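Local coordinates for RNA-binding protein 12 (Homo sapiens, PDB 2EK1) that probably binds RNA through an RNA recognition motif and forms a disulfide-linked dimer, at residues 39-44 / 62-67; 46-51 / 58-63. All coordinates share one frame; numbering follows the deposited sequence.

Interaction 1: 39-44 / 62-67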
ATOM      1  N   TYR A  39      12.614  -6.186  13.800  1.00 29.97           N
ATOM      2  CA  TYR A  39      13.235  -5.953  12.494  1.00 28.12           C
ATOM      3  C   TYR A  39      13.305  -4.532  11.937  1.00 27.79           C
ATOM      4  O   TYR A  39      13.673  -4.353  10.800  1.00 27.28           O
ATOM      5  CB  TYR A  39      12.673  -6.937  11.399  1.00 31.08           C
ATOM      6  CG  TYR A  39      13.184  -8.368  11.469  1.00 29.97           C
ATOM      7  CD1 TYR A  39      14.177  -8.836  10.599  1.00 33.34           C
ATOM      8  CD2 TYR A  39      12.760  -9.187  12.484  1.00 31.89           C
ATOM      9  CE1 TYR A  39      14.763 -10.113  10.761  1.00 32.96           C
ATOM     10  CE2 TYR A  39      13.331 -10.444  12.695  1.00 33.94           C
ATOM     11  CZ  TYR A  39      14.354 -10.912  11.840  1.00 34.76           C
ATOM     12  OH  TYR A  39      14.986 -12.114  12.206  1.00 34.33           O
ATOM     13  N   GLN A  40      12.953  -3.498  12.686  1.00 27.98           N
ATOM     14  CA  GLN A  40      13.121  -2.127  12.120  1.00 29.02           C
ATOM     15  C   GLN A  40      12.303  -1.680  10.875  1.00 27.68           C
ATOM     16  O   GLN A  40      12.697  -0.887   9.989  1.00 28.01           O
ATOM     17  CB  GLN A  40      14.600  -1.871  11.908  1.00 31.29           C
ATOM     18  CG  GLN A  40      15.448  -1.921  13.201  1.00 34.30           C
ATOM     19  CD  GLN A  40      15.335  -3.238  14.011  1.00 36.29           C
ATOM     20  OE1 GLN A  40      14.939  -3.222  15.184  1.00 35.31           O
ATOM     21  NE2 GLN A  40      15.676  -4.361  13.388  1.00 36.27           N
ATOM     22  N   VAL A  41      11.103  -2.204  10.836  1.00 26.71           N
ATOM     23  CA  VAL A  41      10.170  -1.835   9.828  1.00 24.50           C
ATOM     24  C   VAL A  41       9.858  -0.387  10.201  1.00 23.56           C
ATOM     25  O   VAL A  41       9.760  -0.059  11.366  1.00 23.17           O
ATOM     26  CB  VAL A  41       8.955  -2.766  10.027  1.00 23.49           C
ATOM     27  CG1 VAL A  41       8.210  -2.378  11.276  1.00 24.20           C
ATOM     28  CG2 VAL A  41       8.062  -2.751   8.881  1.00 25.75           C
ATOM     29  N   ILE A  42       9.679   0.490   9.232  1.00 24.01           N
ATOM     30  CA  ILE A  42       9.325   1.854   9.480  1.00 22.81           C
ATOM     31  C   ILE A  42       7.862   1.840   9.911  1.00 25.55           C
ATOM     32  O   ILE A  42       6.975   1.455   9.102  1.00 24.49           O
ATOM     33  CB  ILE A  42       9.434   2.663   8.208  1.00 21.50           C
ATOM     34  CG1 ILE A  42      10.903   2.612   7.739  1.00 21.01           C
ATOM     35  CG2 ILE A  42       8.907   4.008   8.480  1.00 21.09           C
ATOM     36  CD1 ILE A  42      11.204   3.221   6.393  1.00 22.10           C
ATOM     37  N   PRO A  43       7.561   2.344  11.144  1.00 26.36           N
ATOM     38  CA  PRO A  43       6.194   2.335  11.667  1.00 27.12           C
ATOM     39  C   PRO A  43       4.986   3.047  11.005  1.00 27.39           C
ATOM     40  O   PRO A  43       3.827   2.646  11.295  1.00 28.61           O
ATOM     41  CB  PRO A  43       6.397   2.683  13.180  1.00 27.63           C
ATOM     42  CG  PRO A  43       7.910   2.866  13.358  1.00 28.12           C
ATOM     43  CD  PRO A  43       8.379   3.244  11.978  1.00 26.87           C
ATOM     44  N   GLY A  44       5.216   4.018  10.108  1.00 26.91           N
ATOM     45  CA  GLY A  44       4.116   4.701   9.400  1.00 23.88           C
ATOM     46  C   GLY A  44       4.123   4.359   7.892  1.00 24.27           C
ATOM     47  O   GLY A  44       3.471   5.050   7.079  1.00 22.39           O
ATOM     48  N   VAL A  62       5.162  -2.755   3.082  1.00 19.76           N
ATOM     49  CA  VAL A  62       5.753  -2.310   4.319  1.00 20.43           C
ATOM     50  C   VAL A  62       7.229  -1.925   3.960  1.00 19.94           C
ATOM     51  O   VAL A  62       7.852  -2.510   3.036  1.00 19.82           O
ATOM     52  CB  VAL A  62       5.611  -3.519   5.271  1.00 25.05           C
ATOM     53  CG1 VAL A  62       6.875  -3.961   5.784  1.00 22.79           C
ATOM     54  CG2 VAL A  62       4.514  -3.305   6.289  1.00 25.09           C
ATOM     55  N   ALA A  63       7.773  -0.934   4.650  1.00 17.74           N
ATOM     56  CA  ALA A  63       9.133  -0.481   4.295  1.00 19.17           C
ATOM     57  C   ALA A  63      10.117  -0.518   5.450  1.00 17.59           C
ATOM     58  O   ALA A  63       9.746  -0.466   6.563  1.00 16.74           O
ATOM     59  CB  ALA A  63       9.098   0.906   3.695  1.00 15.83           C
ATOM     60  N   PHE A  64      11.395  -0.581   5.096  1.00 20.20           N
ATOM     61  CA  PHE A  64      12.477  -0.660   6.039  1.00 20.56           C
ATOM     62  C   PHE A  64      13.469   0.410   5.582  1.00 23.70           C
ATOM     63  O   PHE A  64      13.537   0.786   4.365  1.00 20.66           O
ATOM     64  CB  PHE A  64      13.148  -2.056   5.926  1.00 20.26           C
ATOM     65  CG  PHE A  64      12.224  -3.191   6.239  1.00 20.71           C
ATOM     66  CD1 PHE A  64      12.159  -3.732   7.536  1.00 19.31           C
ATOM     67  CD2 PHE A  64      11.389  -3.679   5.289  1.00 17.88           C
ATOM     68  CE1 PHE A  64      11.284  -4.742   7.849  1.00 18.75           C
ATOM     69  CE2 PHE A  64      10.482  -4.726   5.625  1.00 18.66           C
ATOM     70  CZ  PHE A  64      10.441  -5.247   6.898  1.00 17.06           C
ATOM     71  N   GLU A  65      14.242   0.839   6.557  1.00 22.83           N
ATOM     72  CA  GLU A  65      15.247   1.856   6.364  1.00 29.84           C
ATOM     73  C   GLU A  65      16.315   1.540   5.371  1.00 28.51           C
ATOM     74  O   GLU A  65      16.780   2.407   4.699  1.00 30.52           O
ATOM     75  CB  GLU A  65      15.897   2.260   7.701  1.00 30.14           C
ATOM     76  CG  GLU A  65      14.898   2.873   8.741  1.00 35.67           C
ATOM     77  CD  GLU A  65      14.205   4.149   8.279  1.00 40.58           C
ATOM     78  OE1 GLU A  65      13.599   4.884   9.125  1.00 43.17           O
ATOM     79  OE2 GLU A  65      14.236   4.450   7.052  1.00 44.13           O
ATOM     80  N   SER A  66      16.698   0.300   5.262  1.00 30.01           N
ATOM     81  CA  SER A  66      17.741  -0.059   4.302  1.00 28.77           C
ATOM     82  C   SER A  66      17.348  -1.301   3.471  1.00 29.45           C
ATOM     83  O   SER A  66      16.412  -2.061   3.849  1.00 26.08           O
ATOM     84  CB  SER A  66      19.029  -0.369   5.061  1.00 27.21           C
ATOM     85  OG  SER A  66      18.809  -1.469   5.923  1.00 24.48           O
ATOM     86  N   ARG A  67      18.048  -1.512   2.336  1.00 29.91           N
ATOM     87  CA  ARG A  67      17.780  -2.702   1.533  1.00 31.31           C
ATOM     88  C   ARG A  67      18.193  -3.938   2.329  1.00 31.54           C
ATOM     89  O   ARG A  67      17.435  -4.947   2.331  1.00 33.94           O
ATOM     90  CB  ARG A  67      18.559  -2.700   0.207  1.00 33.32           C
ATOM     91  CG  ARG A  67      18.117  -3.772  -0.767  1.00 36.49           C
ATOM     92  CD  ARG A  67      18.838  -3.634  -2.100  1.00 39.03           C
ATOM     93  NE  ARG A  67      18.238  -4.410  -3.196  1.00 43.48           N
ATOM     94  CZ  ARG A  67      17.120  -4.058  -3.860  1.00 44.65           C
ATOM     95  NH1 ARG A  67      16.480  -2.937  -3.527  1.00 44.85           N
ATOM     96  NH2 ARG A  67      16.656  -4.802  -4.883  1.00 45.89           N
TER

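Interaction 2: 46-51 / 58-63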
ATOM      1  N   VAL A  46       3.132   1.264   6.641  1.00 18.82           N
ATOM      2  CA  VAL A  46       2.271   0.133   6.257  1.00 18.00           C
ATOM      3  C   VAL A  46       1.077   0.599   5.377  1.00 19.25           C
ATOM      4  O   VAL A  46       0.410   1.593   5.741  1.00 15.74           O
ATOM      5  CB  VAL A  46       1.629  -0.522   7.483  1.00 18.49           C
ATOM      6  CG1 VAL A  46       0.721  -1.675   7.038  1.00 17.07           C
ATOM      7  CG2 VAL A  46       2.702  -1.040   8.470  1.00 19.75           C
ATOM      8  N   CYS A  47       0.805  -0.091   4.263  1.00 18.24           N
ATOM      9  CA  CYS A  47      -0.434   0.245   3.485  1.00 19.63           C
ATOM     10  C   CYS A  47      -1.063  -1.114   3.254  1.00 16.51           C
ATOM     11  O   CYS A  47      -0.347  -2.060   3.036  1.00 15.02           O
ATOM     12  CB  CYS A  47      -0.130   1.007   2.167  1.00 21.53           C
ATOM     13  SG  CYS A  47       0.476  -0.077   0.914  1.00 33.43           S
ATOM     14  N   LEU A  48      -2.383  -1.205   3.306  1.00 15.66           N
ATOM     15  CA  LEU A  48      -3.107  -2.412   3.171  1.00 16.01           C
ATOM     16  C   LEU A  48      -3.849  -2.334   1.865  1.00 18.39           C
ATOM     17  O   LEU A  48      -4.495  -1.279   1.568  1.00 16.44           O
ATOM     18  CB  LEU A  48      -4.165  -2.534   4.258  1.00 13.91           C
ATOM     19  CG  LEU A  48      -3.723  -2.640   5.744  1.00 22.72           C
ATOM     20  CD1 LEU A  48      -4.948  -2.795   6.610  1.00 16.71           C
ATOM     21  CD2 LEU A  48      -2.758  -3.860   6.031  1.00 17.36           C
ATOM     22  N   LYS A  49      -3.837  -3.446   1.114  1.00 18.25           N
ATOM     23  CA  LYS A  49      -4.521  -3.432  -0.144  1.00 19.33           C
ATOM     24  C   LYS A  49      -6.003  -3.840  -0.018  1.00 19.51           C
ATOM     25  O   LYS A  49      -6.363  -4.654   0.812  1.00 16.08           O
ATOM     26  CB  LYS A  49      -3.787  -4.356  -1.153  1.00 19.67           C
ATOM     27  CG  LYS A  49      -2.483  -3.758  -1.612  1.00 23.08           C
ATOM     28  CD  LYS A  49      -1.623  -4.767  -2.471  1.00 23.32           C
ATOM     29  CE  LYS A  49      -0.583  -3.972  -3.132  1.00 25.02           C
ATOM     30  NZ  LYS A  49       0.290  -4.858  -3.889  1.00 25.20           N
ATOM     31  N   TYR A  50      -6.839  -3.254  -0.875  1.00 19.72           N
ATOM     32  CA  TYR A  50      -8.272  -3.615  -0.842  1.00 22.52           C
ATOM     33  C   TYR A  50      -8.724  -3.793  -2.295  1.00 21.12           C
ATOM     34  O   TYR A  50      -8.330  -3.032  -3.158  1.00 24.74           O
ATOM     35  CB  TYR A  50      -9.113  -2.485  -0.181  1.00 20.94           C
ATOM     36  CG  TYR A  50      -8.840  -2.283   1.285  1.00 21.72           C
ATOM     37  CD1 TYR A  50      -7.745  -1.524   1.702  1.00 19.73           C
ATOM     38  CD2 TYR A  50      -9.682  -2.847   2.243  1.00 20.83           C
ATOM     39  CE1 TYR A  50      -7.493  -1.313   3.069  1.00 21.65           C
ATOM     40  CE2 TYR A  50      -9.448  -2.676   3.620  1.00 22.78           C
ATOM     41  CZ  TYR A  50      -8.357  -1.899   4.017  1.00 23.89           C
ATOM     42  OH  TYR A  50      -8.185  -1.699   5.368  1.00 26.71           O
ATOM     43  N   ASN A  51      -9.541  -4.767  -2.574  1.00 20.53           N
ATOM     44  CA  ASN A  51     -10.024  -4.919  -3.943  1.00 18.70           C
ATOM     45  C   ASN A  51     -11.024  -3.842  -4.324  1.00 21.39           C
ATOM     46  O   ASN A  51     -11.348  -2.898  -3.552  1.00 18.25           O
ATOM     47  CB  ASN A  51     -10.696  -6.302  -4.152  1.00 20.17           C
ATOM     48  CG  ASN A  51     -11.746  -6.588  -3.117  1.00 22.69           C
ATOM     49  OD1 ASN A  51     -12.480  -5.690  -2.677  1.00 22.99           O
ATOM     50  ND2 ASN A  51     -11.824  -7.830  -2.695  1.00 24.42           N
ATOM     51  N   GLY A  58      -5.677  -9.185   2.030  1.00 21.88           N
ATOM     52  CA  GLY A  58      -4.732 -10.042   2.745  1.00 21.51           C
ATOM     53  C   GLY A  58      -3.320  -9.640   2.356  1.00 20.59           C
ATOM     54  O   GLY A  58      -2.365 -10.282   2.740  1.00 21.64           O
ATOM     55  N   GLU A  59      -3.170  -8.530   1.624  1.00 22.66           N
ATOM     56  CA  GLU A  59      -1.857  -8.075   1.151  1.00 19.79           C
ATOM     57  C   GLU A  59      -1.483  -6.707   1.711  1.00 21.37           C
ATOM     58  O   GLU A  59      -2.371  -5.893   2.014  1.00 20.05           O
ATOM     59  CB  GLU A  59      -1.833  -8.035  -0.396  1.00 22.97           C
ATOM     60  CG  GLU A  59      -1.979  -9.424  -1.021  1.00 26.99           C
ATOM     61  CD  GLU A  59      -1.956  -9.477  -2.536  1.00 30.96           C
ATOM     62  OE1 GLU A  59      -1.597  -8.476  -3.208  1.00 32.71           O
ATOM     63  OE2 GLU A  59      -2.298 -10.569  -3.041  1.00 31.96           O
ATOM     64  N   ALA A  60      -0.184  -6.430   1.791  1.00 18.90           N
ATOM     65  CA  ALA A  60       0.297  -5.153   2.332  1.00 20.48           C
ATOM     66  C   ALA A  60       1.693  -4.858   1.771  1.00 20.53           C
ATOM     67  O   ALA A  60       2.313  -5.741   1.166  1.00 22.80           O
ATOM     68  CB  ALA A  60       0.354  -5.242   3.752  1.00 20.20           C
HETATM   69  N   MSE A  61       2.132  -3.637   1.920  1.00 19.61           N
HETATM   70  CA  MSE A  61       3.434  -3.164   1.495  1.00 21.76           C
HETATM   71  C   MSE A  61       3.882  -2.585   2.818  1.00 22.31           C
HETATM   72  O   MSE A  61       3.073  -1.987   3.577  1.00 21.45           O
HETATM   73  CB  MSE A  61       3.319  -2.045   0.460  1.00 23.18           C
HETATM   74  CG  MSE A  61       2.516  -2.429  -0.765  1.00 30.16           C
HETATM   75 SE   MSE A  61       2.538  -0.967  -2.025  1.00 43.41          SE
HETATM   76  CE  MSE A  61       4.216  -1.612  -2.727  1.00 37.76           C
ATOM     77  N   VAL A  62       5.162  -2.755   3.082  1.00 19.76           N
ATOM     78  CA  VAL A  62       5.753  -2.310   4.319  1.00 20.43           C
ATOM     79  C   VAL A  62       7.229  -1.925   3.960  1.00 19.94           C
ATOM     80  O   VAL A  62       7.852  -2.510   3.036  1.00 19.82           O
ATOM     81  CB  VAL A  62       5.611  -3.519   5.271  1.00 25.05           C
ATOM     82  CG1 VAL A  62       6.875  -3.961   5.784  1.00 22.79           C
ATOM     83  CG2 VAL A  62       4.514  -3.305   6.289  1.00 25.09           C
ATOM     84  N   ALA A  63       7.773  -0.934   4.650  1.00 17.74           N
ATOM     85  CA  ALA A  63       9.133  -0.481   4.295  1.00 19.17           C
ATOM     86  C   ALA A  63      10.117  -0.518   5.450  1.00 17.59           C
ATOM     87  O   ALA A  63       9.746  -0.466   6.563  1.00 16.74           O
ATOM     88  CB  ALA A  63       9.098   0.906   3.695  1.00 15.83           C
TER
HETATM   89  O   HOH W   1      -5.044  -6.337   2.659  1.00 20.94           O

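Interaction 1: 39-44 / 62-67
With CG1 of V41 wedged between its backbone N and carbonyl carbon (chi1 71°), CG2 is left to reach across to F64, whose ring, set anti to the carbonyl carbon (chi1 -61°), takes the valine methyl over one face. CG2 of V41 stands 4.3 Å from the F64 ring centroid, a CH-pi contact over the face. The same ring takes Y39 O at its edge, in plane, 3.7 Å from CD1 of F64. V41 CG2 also crosses V62 at about a right angle and touches its CG1 at 3.5 Å. In the RNA recognition motif, which folds as a sheet with two helices packed on one face, this places the loop between helix 29-35 and strand 47-50 against the end of strand 59-64. Here V41 also meets F36 and L33, while the F64 ring rests on A70 and A73 of helix 67-77. One backbone bond joins the segments: I42 N donates to A63 O at 2.8 Å, nearly straight at 171°. A63 N in turn bonds S45 OG, which also holds I42 O, so the N-H and C=O of A63 are both taken up by the loop at 42-45. Outside this bond, I42 runs its CD1 across the bent side chain of E65 and reaches OE2 of that residue at 3.3 Å, an apolar methyl against a carboxylate oxygen. I42 CD1 also lies 4.1 Å from A63 CB. The phenol of Y39 leads away to D76, to which its OH is hydrogen-bonded.

Interaction 2: 46-51 / 58-63
The antiparallel pair formed by strands 47-50 and 59-63 is the edge ladder of the RNA recognition motif sheet within one subunit, its axes 4.8 Å apart at closest approach. C47 and M61 form the hydrogen-bonded pair: C47 N reaches M61 O at 3.0 Å, and M61 N returns to C47 O. L48 and A60 make the next, non-hydrogen-bonded pair, CD2 of L48 packing on CB of A60. One step on, K49 N gives an almost straight bond (178°) to E59 O. That oxygen also accepts from a water that donates to K49 O and accepts from G58 N. On the face carrying C47 and M61, C47 SG lies 3.5 Å from M61 CB, and the selenomethionine, bent at chi3, brings its SE to 3.7 Å from that SG. K49, extended beyond CG, slants across E59 and M61: its CD is 3.9 Å from E59 CB, its CE approaches M61 CG, and NZ stays 4.1 Å from E59 OE1, beyond salt-bridge range. The other oxygen, E59 OE2, has a weak hydrogen bond to Q21 NE2. With alanine at position 49, the cover over E59 CB and M61 CG is likely to be lost, and E59 OE1 left without its nearby positive charge. V46 CG2 meets V62 CG2 at 3.6 Å, with I32 of helix 29-35 against both valines. C47 is disulfide-bonded to C47 of the second subunit, whose strand pairs antiparallel with this one. The covalent bond and the ladder fix the subunits edge to edge, while the lysine-glutamate attraction is likely to be only a weak addition.

Interactions 1 and 2 are successive uses of strand 59-64, with centres about 14 Å apart and V62 and A63 common to both. In interaction 2, the 58-63 segment is paired along its backbone with strand 47-50; in interaction 1, the continuing chain at 62-67 meets the loop 39-44, joined by one backbone bond and side-chain packing. V62 is shared, one methyl used in each contact. The loop and strand 47-50 follow one another in the chain, so both contacts close the same connection after helix 29-35 onto one sheet strand. Both contacts reach the second subunit, with the dimer disulfide in interaction 2, and no RNA ligand is present in either contact.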